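Local coordinates for protein inorganic pyrophosphatase (Shewanella sp. AS-11, PDB 6LL8) that probably hydrolyses inorganic diphosphate to two phosphates with the help of divalent metal ions such as manganese, at residues A[19-24]-A[56-61]; A[46-51]-A[180-185]; A[120-125]-A[138-143]; A[250-255]-A[261-266]; A[270-275]-A[300-305]. All blocks are in the same frame, centred on the assembly; numbering follows the deposited sequence. Where two conformers were deposited one is given.

Contact 1 of 5, residues A[19-24]-A[56-61]; sequences GAIALA and EAPEYK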
# COMPACT_ATOMS: atom_id res chain seq x y z
N GLY A 19 -2.09 -8.95 5.11
CA GLY A 19 -3.35 -8.69 5.82
C GLY A 19 -4.48 -9.57 5.35
O GLY A 19 -5.28 -10.03 6.17
N ALA A 20 -4.56 -9.85 4.06
CA ALA A 20 -5.60 -10.79 3.58
C ALA A 20 -5.39 -12.17 4.21
O ALA A 20 -6.37 -12.80 4.65
CB ALA A 20 -5.59 -10.86 2.09
N ILE A 21 -4.16 -12.65 4.25
CA ILE A 21 -3.85 -13.97 4.85
C ILE A 21 -4.22 -13.92 6.33
O ILE A 21 -4.87 -14.84 6.85
CB ILE A 21 -2.38 -14.32 4.65
CG1 ILE A 21 -2.07 -14.54 3.17
CG2 ILE A 21 -2.01 -15.55 5.47
CD1 ILE A 21 -0.59 -14.67 2.85
N ALA A 22 -3.78 -12.89 7.03
CA ALA A 22 -3.96 -12.82 8.49
C ALA A 22 -5.44 -12.69 8.85
O ALA A 22 -5.92 -13.35 9.80
CB ALA A 22 -3.18 -11.66 9.04
N LEU A 23 -6.21 -11.87 8.14
CA LEU A 23 -7.63 -11.72 8.46
C LEU A 23 -8.40 -12.94 8.03
O LEU A 23 -9.32 -13.36 8.76
CB LEU A 23 -8.19 -10.45 7.85
CG LEU A 23 -9.67 -10.21 8.11
CD1 LEU A 23 -10.04 -10.23 9.57
CD2 LEU A 23 -10.12 -8.90 7.46
N ALA A 24 -8.08 -13.57 6.89
CA ALA A 24 -8.80 -14.81 6.53
C ALA A 24 -8.59 -15.86 7.62
O ALA A 24 -9.54 -16.59 7.97
CB ALA A 24 -8.36 -15.33 5.19
N GLU A 56 2.33 -19.71 0.75
CA GLU A 56 1.99 -19.54 -0.67
C GLU A 56 1.25 -18.21 -0.87
O GLU A 56 0.61 -17.71 0.04
CB GLU A 56 1.13 -20.69 -1.16
CG GLU A 56 1.79 -22.06 -1.03
CD GLU A 56 3.01 -22.29 -1.90
OE1 GLU A 56 3.11 -21.66 -2.97
OE2 GLU A 56 3.87 -23.13 -1.51
N ALA A 57 1.35 -17.65 -2.05
CA ALA A 57 0.58 -16.45 -2.42
C ALA A 57 -0.89 -16.80 -2.35
O ALA A 57 -1.31 -17.87 -2.81
CB ALA A 57 0.96 -15.98 -3.80
N PRO A 58 -1.73 -15.87 -1.92
CA PRO A 58 -3.17 -16.08 -1.94
C PRO A 58 -3.70 -16.29 -3.36
O PRO A 58 -3.07 -15.93 -4.31
CB PRO A 58 -3.73 -14.80 -1.34
CG PRO A 58 -2.65 -14.11 -0.62
CD PRO A 58 -1.37 -14.61 -1.24
N GLU A 59 -4.91 -16.81 -3.44
CA GLU A 59 -5.59 -17.01 -4.73
C GLU A 59 -5.64 -15.71 -5.52
O GLU A 59 -6.14 -14.69 -5.04
CB GLU A 59 -7.00 -17.50 -4.42
CG GLU A 59 -7.82 -17.74 -5.69
CD GLU A 59 -9.24 -18.21 -5.44
OE1 GLU A 59 -9.52 -18.74 -4.36
OE2 GLU A 59 -10.03 -18.06 -6.39
N TYR A 60 -5.24 -15.78 -6.77
CA TYR A 60 -5.38 -14.65 -7.71
C TYR A 60 -6.80 -14.67 -8.26
O TYR A 60 -7.21 -15.66 -8.87
CB TYR A 60 -4.41 -14.76 -8.88
CG TYR A 60 -4.64 -13.75 -9.97
CD1 TYR A 60 -4.28 -12.43 -9.80
CD2 TYR A 60 -5.14 -14.13 -11.21
CE1 TYR A 60 -4.46 -11.49 -10.80
CE2 TYR A 60 -5.31 -13.21 -12.23
CZ TYR A 60 -4.98 -11.89 -12.02
OH TYR A 60 -5.13 -10.97 -13.02
N LYS A 61 -7.55 -13.62 -8.01
CA LYS A 61 -8.96 -13.57 -8.35
C LYS A 61 -9.32 -12.14 -8.65
O LYS A 61 -8.98 -11.26 -7.86
CB LYS A 61 -9.82 -14.13 -7.21
CG LYS A 61 -11.31 -14.10 -7.48
CD LYS A 61 -12.10 -14.82 -6.44
CE LYS A 61 -13.60 -14.76 -6.64
NZ LYS A 61 -14.02 -15.29 -7.94

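Contact 2 of 5, residues A[46-51]-A[180-185]; sequences TAFILE and GMDMFK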
# COMPACT_ATOMS: atom_id res chain seq x y z
N THR A 46 7.18 -8.64 -1.13
CA THR A 46 6.16 -9.53 -0.57
C THR A 46 6.56 -10.98 -0.78
O THR A 46 6.35 -11.81 0.11
CB THR A 46 4.77 -9.26 -1.15
OG1 THR A 46 4.48 -7.86 -1.01
CG2 THR A 46 3.72 -10.08 -0.44
N ALA A 47 7.12 -11.31 -1.93
CA ALA A 47 7.59 -12.69 -2.17
C ALA A 47 8.61 -13.07 -1.10
O ALA A 47 8.61 -14.20 -0.61
CB ALA A 47 8.13 -12.81 -3.57
N PHE A 48 9.52 -12.15 -0.78
CA PHE A 48 10.54 -12.37 0.25
C PHE A 48 9.90 -12.68 1.58
O PHE A 48 10.30 -13.62 2.29
CB PHE A 48 11.45 -11.14 0.30
CG PHE A 48 12.48 -11.14 1.40
CD1 PHE A 48 13.72 -11.70 1.17
CD2 PHE A 48 12.23 -10.58 2.64
CE1 PHE A 48 14.67 -11.73 2.17
CE2 PHE A 48 13.20 -10.59 3.64
CZ PHE A 48 14.42 -11.15 3.38
N ILE A 49 8.90 -11.88 1.96
CA ILE A 49 8.23 -12.08 3.28
C ILE A 49 7.54 -13.46 3.31
O ILE A 49 7.67 -14.21 4.29
CB ILE A 49 7.22 -10.95 3.52
CG1 ILE A 49 7.93 -9.60 3.70
CG2 ILE A 49 6.32 -11.28 4.70
CD1 ILE A 49 6.96 -8.42 3.60
N LEU A 50 6.78 -13.77 2.26
CA LEU A 50 6.02 -15.03 2.27
C LEU A 50 6.99 -16.21 2.27
O LEU A 50 6.72 -17.20 2.94
CB LEU A 50 5.04 -15.12 1.11
CG LEU A 50 3.90 -14.11 1.11
CD1 LEU A 50 2.81 -14.55 0.14
CD2 LEU A 50 3.29 -13.84 2.48
N GLU A 51 8.08 -16.13 1.53
CA GLU A 51 9.03 -17.25 1.50
C GLU A 51 9.64 -17.42 2.89
O GLU A 51 9.80 -18.56 3.39
CB GLU A 51 10.09 -17.04 0.43
CG GLU A 51 11.04 -18.23 0.30
CD GLU A 51 12.12 -18.47 1.34
OE1 GLU A 51 12.51 -17.54 2.04
OE2 GLU A 51 12.58 -19.65 1.40
N GLY A 180 13.30 -5.44 8.89
CA GLY A 180 12.85 -4.22 8.22
C GLY A 180 13.84 -3.81 7.17
O GLY A 180 13.47 -3.54 6.01
N MET A 181 15.11 -3.70 7.54
CA MET A 181 16.13 -3.25 6.59
C MET A 181 16.25 -4.25 5.44
O MET A 181 16.42 -3.84 4.30
CB MET A 181 17.45 -3.01 7.30
CG MET A 181 18.45 -2.32 6.39
SD MET A 181 17.91 -0.71 5.74
CE MET A 181 17.80 0.22 7.24
N ASP A 182 16.17 -5.54 5.73
CA ASP A 182 16.23 -6.57 4.67
C ASP A 182 15.18 -6.26 3.61
O ASP A 182 15.43 -6.38 2.41
CB ASP A 182 16.00 -7.97 5.21
CG ASP A 182 17.15 -8.56 5.97
OD1 ASP A 182 18.21 -7.96 5.97
OD2 ASP A 182 16.90 -9.58 6.63
N MET A 183 13.97 -5.98 4.04
CA MET A 183 12.86 -5.72 3.09
C MET A 183 13.19 -4.53 2.20
O MET A 183 12.88 -4.58 0.98
CB MET A 183 11.57 -5.47 3.85
CG MET A 183 10.99 -6.80 4.41
SD MET A 183 9.39 -6.55 5.20
CE MET A 183 9.90 -5.62 6.64
N PHE A 184 13.75 -3.48 2.76
CA PHE A 184 14.12 -2.31 1.94
C PHE A 184 15.34 -2.57 1.07
O PHE A 184 15.42 -1.99 -0.01
CB PHE A 184 14.20 -1.04 2.80
CG PHE A 184 12.83 -0.57 3.20
CD1 PHE A 184 12.06 0.16 2.32
CD2 PHE A 184 12.27 -0.95 4.41
CE1 PHE A 184 10.75 0.51 2.66
CE2 PHE A 184 10.99 -0.59 4.74
CZ PHE A 184 10.21 0.13 3.86
N LYS A 185 16.23 -3.46 1.46
CA LYS A 185 17.30 -3.90 0.54
C LYS A 185 16.71 -4.67 -0.63
O LYS A 185 17.12 -4.48 -1.76
CB LYS A 185 18.33 -4.74 1.30
CG LYS A 185 19.17 -3.95 2.29
CD LYS A 185 20.19 -4.85 2.97
CE LYS A 185 21.04 -4.20 3.98
NZ LYS A 185 22.23 -5.07 4.18

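Contact 3 of 5, residues A[120-125]-A[138-143]; sequences VIKMMY and GIMMCA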
# COMPACT_ATOMS: atom_id res chain seq x y z
N VAL A 120 -4.19 -2.88 12.77
CA VAL A 120 -5.63 -2.97 13.06
C VAL A 120 -6.06 -4.45 13.08
O VAL A 120 -6.85 -4.86 13.94
CB VAL A 120 -6.45 -2.16 12.05
CG1 VAL A 120 -7.91 -2.14 12.49
CG2 VAL A 120 -5.92 -0.75 11.90
N ILE A 121 -5.57 -5.28 12.17
CA ILE A 121 -5.92 -6.71 12.21
C ILE A 121 -5.44 -7.31 13.52
O ILE A 121 -6.16 -8.12 14.09
CB ILE A 121 -5.36 -7.41 10.96
CG1 ILE A 121 -6.02 -6.85 9.70
CG2 ILE A 121 -5.56 -8.91 11.06
CD1 ILE A 121 -5.38 -7.29 8.40
N LYS A 122 -4.29 -6.91 14.05
CA LYS A 122 -3.86 -7.44 15.37
C LYS A 122 -4.89 -7.04 16.41
O LYS A 122 -5.22 -7.86 17.28
CB LYS A 122 -2.45 -6.94 15.67
CG LYS A 122 -1.71 -7.75 16.69
CD LYS A 122 -2.01 -7.49 18.07
CE LYS A 122 -1.09 -8.33 18.96
NZ LYS A 122 -1.39 -7.99 20.34
N MET A 123 -5.41 -5.82 16.35
CA MET A 123 -6.47 -5.39 17.29
C MET A 123 -7.69 -6.30 17.15
O MET A 123 -8.36 -6.57 18.16
CB MET A 123 -6.92 -3.95 17.03
CG MET A 123 -5.87 -2.93 17.36
SD MET A 123 -6.45 -1.32 16.72
CE MET A 123 -5.04 -0.28 17.10
N MET A 124 -7.99 -6.76 15.95
CA MET A 124 -9.11 -7.70 15.77
C MET A 124 -8.83 -9.04 16.43
O MET A 124 -9.71 -9.60 17.11
CB MET A 124 -9.40 -7.85 14.28
CG MET A 124 -9.79 -6.57 13.60
SD MET A 124 -9.98 -6.69 11.80
CE MET A 124 -11.52 -7.57 11.70
N TYR A 125 -7.63 -9.57 16.28
CA TYR A 125 -7.27 -10.82 16.98
C TYR A 125 -7.46 -10.62 18.48
O TYR A 125 -7.98 -11.52 19.15
CB TYR A 125 -5.84 -11.26 16.72
CG TYR A 125 -5.62 -12.02 15.44
CD1 TYR A 125 -5.35 -11.41 14.23
CD2 TYR A 125 -5.53 -13.40 15.50
CE1 TYR A 125 -5.10 -12.14 13.09
CE2 TYR A 125 -5.29 -14.15 14.36
CZ TYR A 125 -5.05 -13.52 13.15
OH TYR A 125 -4.78 -14.30 12.04
N GLY A 138 4.71 -13.47 11.98
CA GLY A 138 5.89 -13.01 11.25
C GLY A 138 5.50 -12.15 10.06
O GLY A 138 6.13 -11.13 9.82
N ILE A 139 4.53 -12.60 9.27
CA ILE A 139 4.17 -11.82 8.07
C ILE A 139 3.48 -10.53 8.50
O ILE A 139 3.66 -9.50 7.83
CB ILE A 139 3.40 -12.64 7.03
CG1 ILE A 139 1.99 -13.02 7.46
CG2 ILE A 139 4.23 -13.84 6.59
CD1 ILE A 139 1.18 -13.66 6.36
N MET A 140 2.69 -10.54 9.56
CA MET A 140 2.06 -9.30 10.05
C MET A 140 3.13 -8.31 10.50
O MET A 140 3.07 -7.12 10.19
CB MET A 140 1.10 -9.62 11.19
CG MET A 140 -0.14 -10.41 10.79
SD MET A 140 -1.20 -10.81 12.19
CE MET A 140 -1.85 -9.19 12.58
N MET A 141 4.11 -8.82 11.23
CA MET A 141 5.24 -8.00 11.69
C MET A 141 5.93 -7.35 10.50
O MET A 141 6.22 -6.14 10.51
CB MET A 141 6.19 -8.89 12.46
CG MET A 141 7.42 -8.18 13.01
SD MET A 141 8.85 -9.25 13.28
CE MET A 141 9.25 -9.61 11.58
N CYS A 142 6.22 -8.15 9.48
CA CYS A 142 6.90 -7.62 8.28
C CYS A 142 6.04 -6.55 7.63
O CYS A 142 6.58 -5.51 7.18
CB CYS A 142 7.22 -8.72 7.29
SG CYS A 142 8.53 -9.83 7.81
N ALA A 143 4.75 -6.79 7.48
CA ALA A 143 3.89 -5.79 6.85
C ALA A 143 3.96 -4.45 7.59
O ALA A 143 4.03 -3.39 6.94
CB ALA A 143 2.47 -6.27 6.79

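Contact 4 of 5, residues A[250-255]-A[261-266]; sequences LLLLTD and SEMLVV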
# COMPACT_ATOMS: atom_id res chain seq x y z
N LEU A 250 2.25 10.88 -11.19
CA LEU A 250 3.33 11.28 -10.29
C LEU A 250 4.09 10.02 -9.92
O LEU A 250 3.47 8.98 -9.67
CB LEU A 250 2.75 11.92 -9.01
CG LEU A 250 1.66 12.95 -9.23
CD1 LEU A 250 1.19 13.44 -7.86
CD2 LEU A 250 2.08 14.08 -10.15
N LEU A 251 5.40 10.12 -9.84
CA LEU A 251 6.23 8.98 -9.36
C LEU A 251 7.14 9.49 -8.27
O LEU A 251 7.98 10.35 -8.52
CB LEU A 251 7.00 8.34 -10.50
CG LEU A 251 7.91 7.17 -10.11
CD1 LEU A 251 7.11 6.02 -9.53
CD2 LEU A 251 8.72 6.69 -11.30
N LEU A 252 6.98 8.94 -7.09
CA LEU A 252 7.83 9.24 -5.93
C LEU A 252 9.03 8.32 -5.90
O LEU A 252 8.87 7.10 -5.84
CB LEU A 252 7.02 9.02 -4.65
CG LEU A 252 5.84 9.96 -4.43
CD1 LEU A 252 4.81 9.28 -3.53
CD2 LEU A 252 6.30 11.27 -3.82
N LEU A 253 10.21 8.91 -5.96
CA LEU A 253 11.47 8.16 -5.77
C LEU A 253 11.88 8.49 -4.33
O LEU A 253 12.29 9.62 -4.02
CB LEU A 253 12.52 8.62 -6.78
CG LEU A 253 12.10 8.58 -8.24
CD1 LEU A 253 13.25 9.05 -9.12
CD2 LEU A 253 11.64 7.19 -8.65
N THR A 254 11.67 7.55 -3.42
CA THR A 254 11.71 7.80 -1.98
C THR A 254 12.97 7.16 -1.40
O THR A 254 13.15 5.96 -1.48
CB THR A 254 10.46 7.27 -1.31
OG1 THR A 254 9.33 7.93 -1.87
CG2 THR A 254 10.51 7.44 0.18
N ASP A 255 13.82 7.99 -0.79
CA ASP A 255 15.05 7.54 -0.13
C ASP A 255 14.74 7.41 1.35
O ASP A 255 14.47 8.42 2.02
CB ASP A 255 16.14 8.57 -0.42
CG ASP A 255 17.50 8.18 0.11
OD1 ASP A 255 17.55 7.74 1.26
OD2 ASP A 255 18.49 8.26 -0.70
N SER A 261 11.67 12.48 -0.76
CA SER A 261 11.31 11.92 -2.08
C SER A 261 11.58 12.93 -3.17
O SER A 261 11.24 14.11 -3.00
CB SER A 261 9.83 11.55 -2.12
OG SER A 261 9.49 10.54 -1.18
N GLU A 262 12.04 12.44 -4.32
CA GLU A 262 11.97 13.23 -5.55
C GLU A 262 10.69 12.83 -6.26
O GLU A 262 10.52 11.62 -6.53
CB GLU A 262 13.20 12.97 -6.41
CG GLU A 262 13.18 13.84 -7.64
CD GLU A 262 14.40 13.80 -8.51
OE1 GLU A 262 14.82 12.70 -8.82
OE2 GLU A 262 14.87 14.87 -8.90
N MET A 263 9.86 13.77 -6.61
CA MET A 263 8.64 13.48 -7.35
C MET A 263 8.83 13.85 -8.80
O MET A 263 9.19 14.98 -9.11
CB MET A 263 7.46 14.25 -6.77
CG MET A 263 6.14 13.90 -7.43
SD MET A 263 4.75 14.92 -6.88
CE MET A 263 4.31 14.04 -5.39
N LEU A 264 8.58 12.90 -9.68
CA LEU A 264 8.51 13.10 -11.14
C LEU A 264 7.05 13.38 -11.47
O LEU A 264 6.18 12.61 -11.01
CB LEU A 264 9.03 11.88 -11.88
CG LEU A 264 10.40 11.34 -11.46
CD1 LEU A 264 10.79 10.14 -12.30
CD2 LEU A 264 11.46 12.40 -11.49
N VAL A 265 6.77 14.40 -12.28
CA VAL A 265 5.39 14.87 -12.50
C VAL A 265 5.13 15.03 -13.98
O VAL A 265 5.87 15.80 -14.66
CB VAL A 265 5.18 16.22 -11.78
CG1 VAL A 265 3.77 16.75 -12.02
CG2 VAL A 265 5.49 16.13 -10.29
N VAL A 266 4.04 14.47 -14.45
CA VAL A 266 3.42 14.86 -15.74
C VAL A 266 1.96 15.17 -15.46
O VAL A 266 1.30 14.38 -14.81
CB VAL A 266 3.60 13.79 -16.82
CG1 VAL A 266 5.06 13.67 -17.19
CG2 VAL A 266 3.06 12.43 -16.42

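Contact 5 of 5, residues A[270-275]-A[300-305]; sequences ADLTER and PALQDA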
# COMPACT_ATOMS: atom_id res chain seq x y z
N ALA A 270 -0.06 22.83 -14.96
CA ALA A 270 1.37 23.23 -14.98
C ALA A 270 1.86 23.59 -13.57
O ALA A 270 3.08 23.54 -13.35
CB ALA A 270 1.60 24.37 -15.94
N ASP A 271 0.97 23.96 -12.65
CA ASP A 271 1.41 24.44 -11.31
C ASP A 271 0.99 23.45 -10.21
O ASP A 271 0.84 23.84 -9.05
CB ASP A 271 0.86 25.83 -11.04
CG ASP A 271 -0.65 25.90 -11.05
OD1 ASP A 271 -1.30 24.88 -11.38
OD2 ASP A 271 -1.17 26.99 -10.74
N LEU A 272 0.82 22.17 -10.56
CA LEU A 272 0.25 21.18 -9.61
C LEU A 272 1.00 21.21 -8.28
O LEU A 272 0.33 21.31 -7.23
CB LEU A 272 0.36 19.79 -10.23
CG LEU A 272 -0.36 18.71 -9.42
CD1 LEU A 272 -1.85 18.83 -9.54
CD2 LEU A 272 0.09 17.32 -9.85
N THR A 273 2.31 21.03 -8.26
CA THR A 273 3.03 20.88 -6.97
C THR A 273 3.23 22.24 -6.29
O THR A 273 3.25 22.28 -5.06
CB THR A 273 4.34 20.10 -7.10
OG1 THR A 273 5.25 20.79 -7.94
CG2 THR A 273 4.13 18.71 -7.67
N GLU A 274 3.31 23.31 -7.06
CA GLU A 274 3.30 24.67 -6.46
C GLU A 274 2.01 24.83 -5.63
O GLU A 274 2.10 25.24 -4.47
CB GLU A 274 3.43 25.71 -7.57
CG GLU A 274 3.46 27.16 -7.08
CD GLU A 274 4.09 28.15 -8.06
OE1 GLU A 274 3.99 27.95 -9.29
OE2 GLU A 274 4.68 29.13 -7.58
N ARG A 275 0.87 24.50 -6.22
CA ARG A 275 -0.45 24.69 -5.57
C ARG A 275 -0.59 23.71 -4.40
O ARG A 275 -1.07 24.12 -3.31
CB ARG A 275 -1.60 24.55 -6.56
CG ARG A 275 -1.75 25.73 -7.52
CD ARG A 275 -3.03 25.63 -8.32
NE ARG A 275 -2.96 24.45 -9.18
CZ ARG A 275 -3.68 23.33 -9.06
NH1 ARG A 275 -4.60 23.18 -8.12
NH2 ARG A 275 -3.49 22.35 -9.90
N PRO A 300 -3.28 13.99 0.72
CA PRO A 300 -4.23 14.97 1.26
C PRO A 300 -4.16 16.33 0.58
O PRO A 300 -5.19 16.90 0.19
CB PRO A 300 -3.89 15.02 2.75
CG PRO A 300 -3.32 13.67 3.03
CD PRO A 300 -2.52 13.34 1.79
N ALA A 301 -2.96 16.86 0.43
CA ALA A 301 -2.81 18.21 -0.14
C ALA A 301 -3.22 18.20 -1.60
O ALA A 301 -3.73 19.20 -2.08
CB ALA A 301 -1.40 18.72 0.02
N LEU A 302 -2.95 17.11 -2.32
CA LEU A 302 -3.37 17.03 -3.74
C LEU A 302 -4.88 16.99 -3.82
O LEU A 302 -5.48 17.70 -4.64
CB LEU A 302 -2.85 15.78 -4.44
CG LEU A 302 -1.41 15.78 -4.88
CD1 LEU A 302 -1.05 14.38 -5.33
CD2 LEU A 302 -1.15 16.76 -6.00
N GLN A 303 -5.50 16.15 -3.00
CA GLN A 303 -6.97 15.97 -3.07
C GLN A 303 -7.61 17.32 -2.73
O GLN A 303 -8.56 17.74 -3.41
CB GLN A 303 -7.43 14.81 -2.19
CG GLN A 303 -8.92 14.59 -2.33
CD GLN A 303 -9.28 13.18 -2.00
OE1 GLN A 303 -8.64 12.26 -2.54
NE2 GLN A 303 -10.28 13.06 -1.13
N ASP A 304 -7.11 17.99 -1.72
CA ASP A 304 -7.70 19.28 -1.32
C ASP A 304 -7.53 20.29 -2.46
O ASP A 304 -8.48 21.08 -2.68
CB ASP A 304 -7.10 19.75 -0.00
CG ASP A 304 -7.52 18.98 1.23
OD1 ASP A 304 -8.54 18.21 1.17
OD2 ASP A 304 -6.80 19.12 2.22
N ALA A 305 -6.41 20.25 -3.19
CA ALA A 305 -6.13 21.20 -4.30
C ALA A 305 -7.10 20.97 -5.46
O ALA A 305 -7.45 21.95 -6.13
CB ALA A 305 -4.73 21.13 -4.84

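Contact 1 of 5, residues A[19-24]-A[56-61]
P58, which packs against I21, gives its carbonyl O to R38 NE in a hydrogen bond. The backbones of E59 and K61 also bond with R38, so the chain beside P58 is tied to strand 34-38. Between the two segments themselves the meeting is apolar. P58 CG is the atom that does most of the touching. It lies 3.9 Å from I21 CG1 and 4.1 Å from I21 CD1. P58 CD adds a wider approach, 4.2 Å from I21 CD1. The two side chains cross at about a right angle. One corner of the proline ring therefore rests on the CG1-CD1 arm of the isoleucine. The first torsion of I21 sets this arm in place: CG1 stands anti to the carbonyl carbon (chi1 -67°). The extended second torsion (chi2 171°) carries CD1 on toward the chain before the proline, 4.3 Å from E56 O. Here helix 14-29 forms the connection of a beta-alpha-beta crossover between parallel strands 4-7 and 34-38. The contact joins it to the turn that leads into 59-60, an outermost strand of the parallel sheet. I21 also touches I136 and I139 of helix 134-147. D13, just before helix 14-29, and D15, in its first turn, bind metal, but the side chain of P58 is about 13 Å from a magnesium ion. The proline has no N-H to satisfy, and its carbonyl O is taken by the R38 side chain. What holds I21 to it is van der Waals contact over a small area.

Contact 2 of 5, residues A[46-51]-A[180-185]
This is a small helix-helix contact between two helices far apart in the chain, 44-53 of the DHH-family region and 176-187. The short segments run at 138° to each other, closer to antiparallel than parallel, and their axes approach to 10.1 Å. Two side chains from each helix fill the gap. F48 reaches across with the far end of its ring, where CZ lies 4.0 Å from D182 CB and CE2 lies 4.1 Å from the same D182 CB. Its CG stands anti to the backbone N (chi1 174°), which swings the ring out toward the other helix. The ring plane is nearly perpendicular to the D182 carboxylate. The aspartate touches with its methylene and not with its oxygens. Nearer the base of the ring, F48 CD2 is 4.4 Å from M183 CG, a loose approach. I49 and M183 make the second pair, and M183 was deposited in two conformers. In the one described, M183 SD lies 3.5 Å from I49 CD1 and 3.7 Å from I49 CG1. The bend at its last torsion (chi3 -69°) turns CE toward C142 of helix 134-147. I49 touches C142 as well, so helix 134-147 packs against this pair. A buffer molecule, probably from crystallisation, lies close to the D182 side chain. The F48 side chain is about 8 Å from a magnesium ion. The chemistry is that of dispersion: aliphatic carbon, an aromatic ring and a polarisable sulfur meet, while the aspartate charge plays no direct part in joining the helices.

Contact 3 of 5, residues A[120-125]-A[138-143]
M140 reaches across to helix 117-128 and makes every side-chain touch of this contact. The tight part is at its methyl tip. M140 CE lies 3.6 Å from K122 N, so it presses on the backbone of the facing helix. K122 CB is 3.9 Å from M140 CE, and I121 CG2 is 4.0 Å from the same methyl. M140 is extended through its second torsion and bends at the last one (chi3 70°), which turns CE onto this part of the helix. Its sulfur serves another partner. M140 SD is 4.2 Å from Y125 CE1 and 5.0 Å from the ring centroid, in an oblique Met-aromatic contact with the sulfur 43° off the ring normal. The looser side is the outer end of the K122 chain; the residue is partly exposed. Its CB faces M140, but the chain bends at chi2 and leads away, and NZ forms a salt bridge with D126. The Y125 hydroxyl is occupied too, by a hydrogen bond with A22 O of helix 14-29.

The segments 120-125 and 138-143 run at 145° to each other, with axes 11.4 Å apart at the closest. M140 also touches L167 of helix 158-171. M124 and Y125 pack on helix 14-29, and I139 and C142 pack on helix 44-53, so the pair sits within a cluster of helices in the DHH-family domain.

Contact 4 of 5, residues A[250-255]-A[261-266]
L251 pairs with L264, and L253 with E262, in the antiparallel beta hairpin of strands 248-255 and 260-267. Both are hydrogen-bonded pairs, so four backbone bonds close this edge. L251 N donates to L264 O at 2.9 Å, and L264 N returns a bond of 2.9 Å to L251 O. L253 N to E262 O is 2.8 Å. The partner bond, E262 N to L253 O, is also 2.8 Å but more bent, at 150°. The other edge of strand 248-255 is satisfied by strand 211-220, where L250, L252 and T254 bond with G214, G216 and L218. Strand 285-289 pairs with the other side of 260-267, which places the hairpin inside the mixed sheet of the DHHA2 domain.

At the non-hydrogen-bonded pair T254 and S261 the side chains take over. T254 OG1 donates to S261 OG at 2.7 Å. Q217 NE2 bonds to this T254 OG1, and S261 OG bonds in turn to V291 O, so a short relay of hydroxyls crosses the pair. E262 lies alongside L253 and sends OE1 to a salt bridge with K230. D255 OD2 bonds L223 N and pairs with K258, while its OD1 bonds M257 N.

The other side-chain contacts across the strands are apolar. L251 and L264 lie side by side on the face that also carries L253, with L251 CD2 4.1 Å from L264 CD1. On the face of L250, L252 and M263, the M263 thioether lies between the two leucines: CE sits 3.8 Å from L252 CD2. At the far end, L250 CD2 rests 3.7 Å from V265 CG1.

Contact 5 of 5, residues A[270-275]-A[300-305]
L272 and L302 make the apolar part of this contact. L302 CD2 points into the branched end of L272, 4.0 Å from L272 CG and 4.1 Å from L272 CD2. The two side chains cross at about a right angle. L272 reaches this place with CG anti to the backbone N (chi1 -173°). L302 was deposited in two conformers, so these distances hold for the one described.

The polar part centres on R275, also modelled twice. In the conformer given, R275 NE makes a 2.8 Å salt bridge to D271 OD1, one turn back in the chain. The bond is nearly straight (167°). It lies in the guanidinium plane but meets the carboxylate from above. R275 NH2 bonds to S269 OG. In this conformer these partners hold the group beside A305, where R275 NH1 is 3.9 Å from A305 CB. A305 O lies at the guanidinium edge, near its plane, 3.7 Å from R275 NH1; this is proximity and not a hydrogen bond.

L272 and L302 both touch L250 of the mixed sheet, and L302 also reaches M208. Helices 272-277 and 294-307 thus cover one face of that sheet, the layered alpha/beta arrangement of the DHHA2 domain.

The contacts fall into two groups, with imidodiphosphate and the magnesium ions between them. Contacts 1, 2 and 3 touch one another, with centres 13 to 17 Å apart. L50 of contact 2 packs on I21 and A57 of contact 1, and I49 packs on I139 of contact 3. Contacts 4 and 5 have centres 14 Å apart and share an apolar layer, with M263 SD 3.9 Å from T273 CG2. The centres of contacts 1 and 5 are 35 Å apart. Contacts 2 and 4 come within about 7 Å at their nearest atoms. The side chain of L252 is about 7 Å from imidodiphosphate, and that of I121 about 9 Å from a magnesium ion.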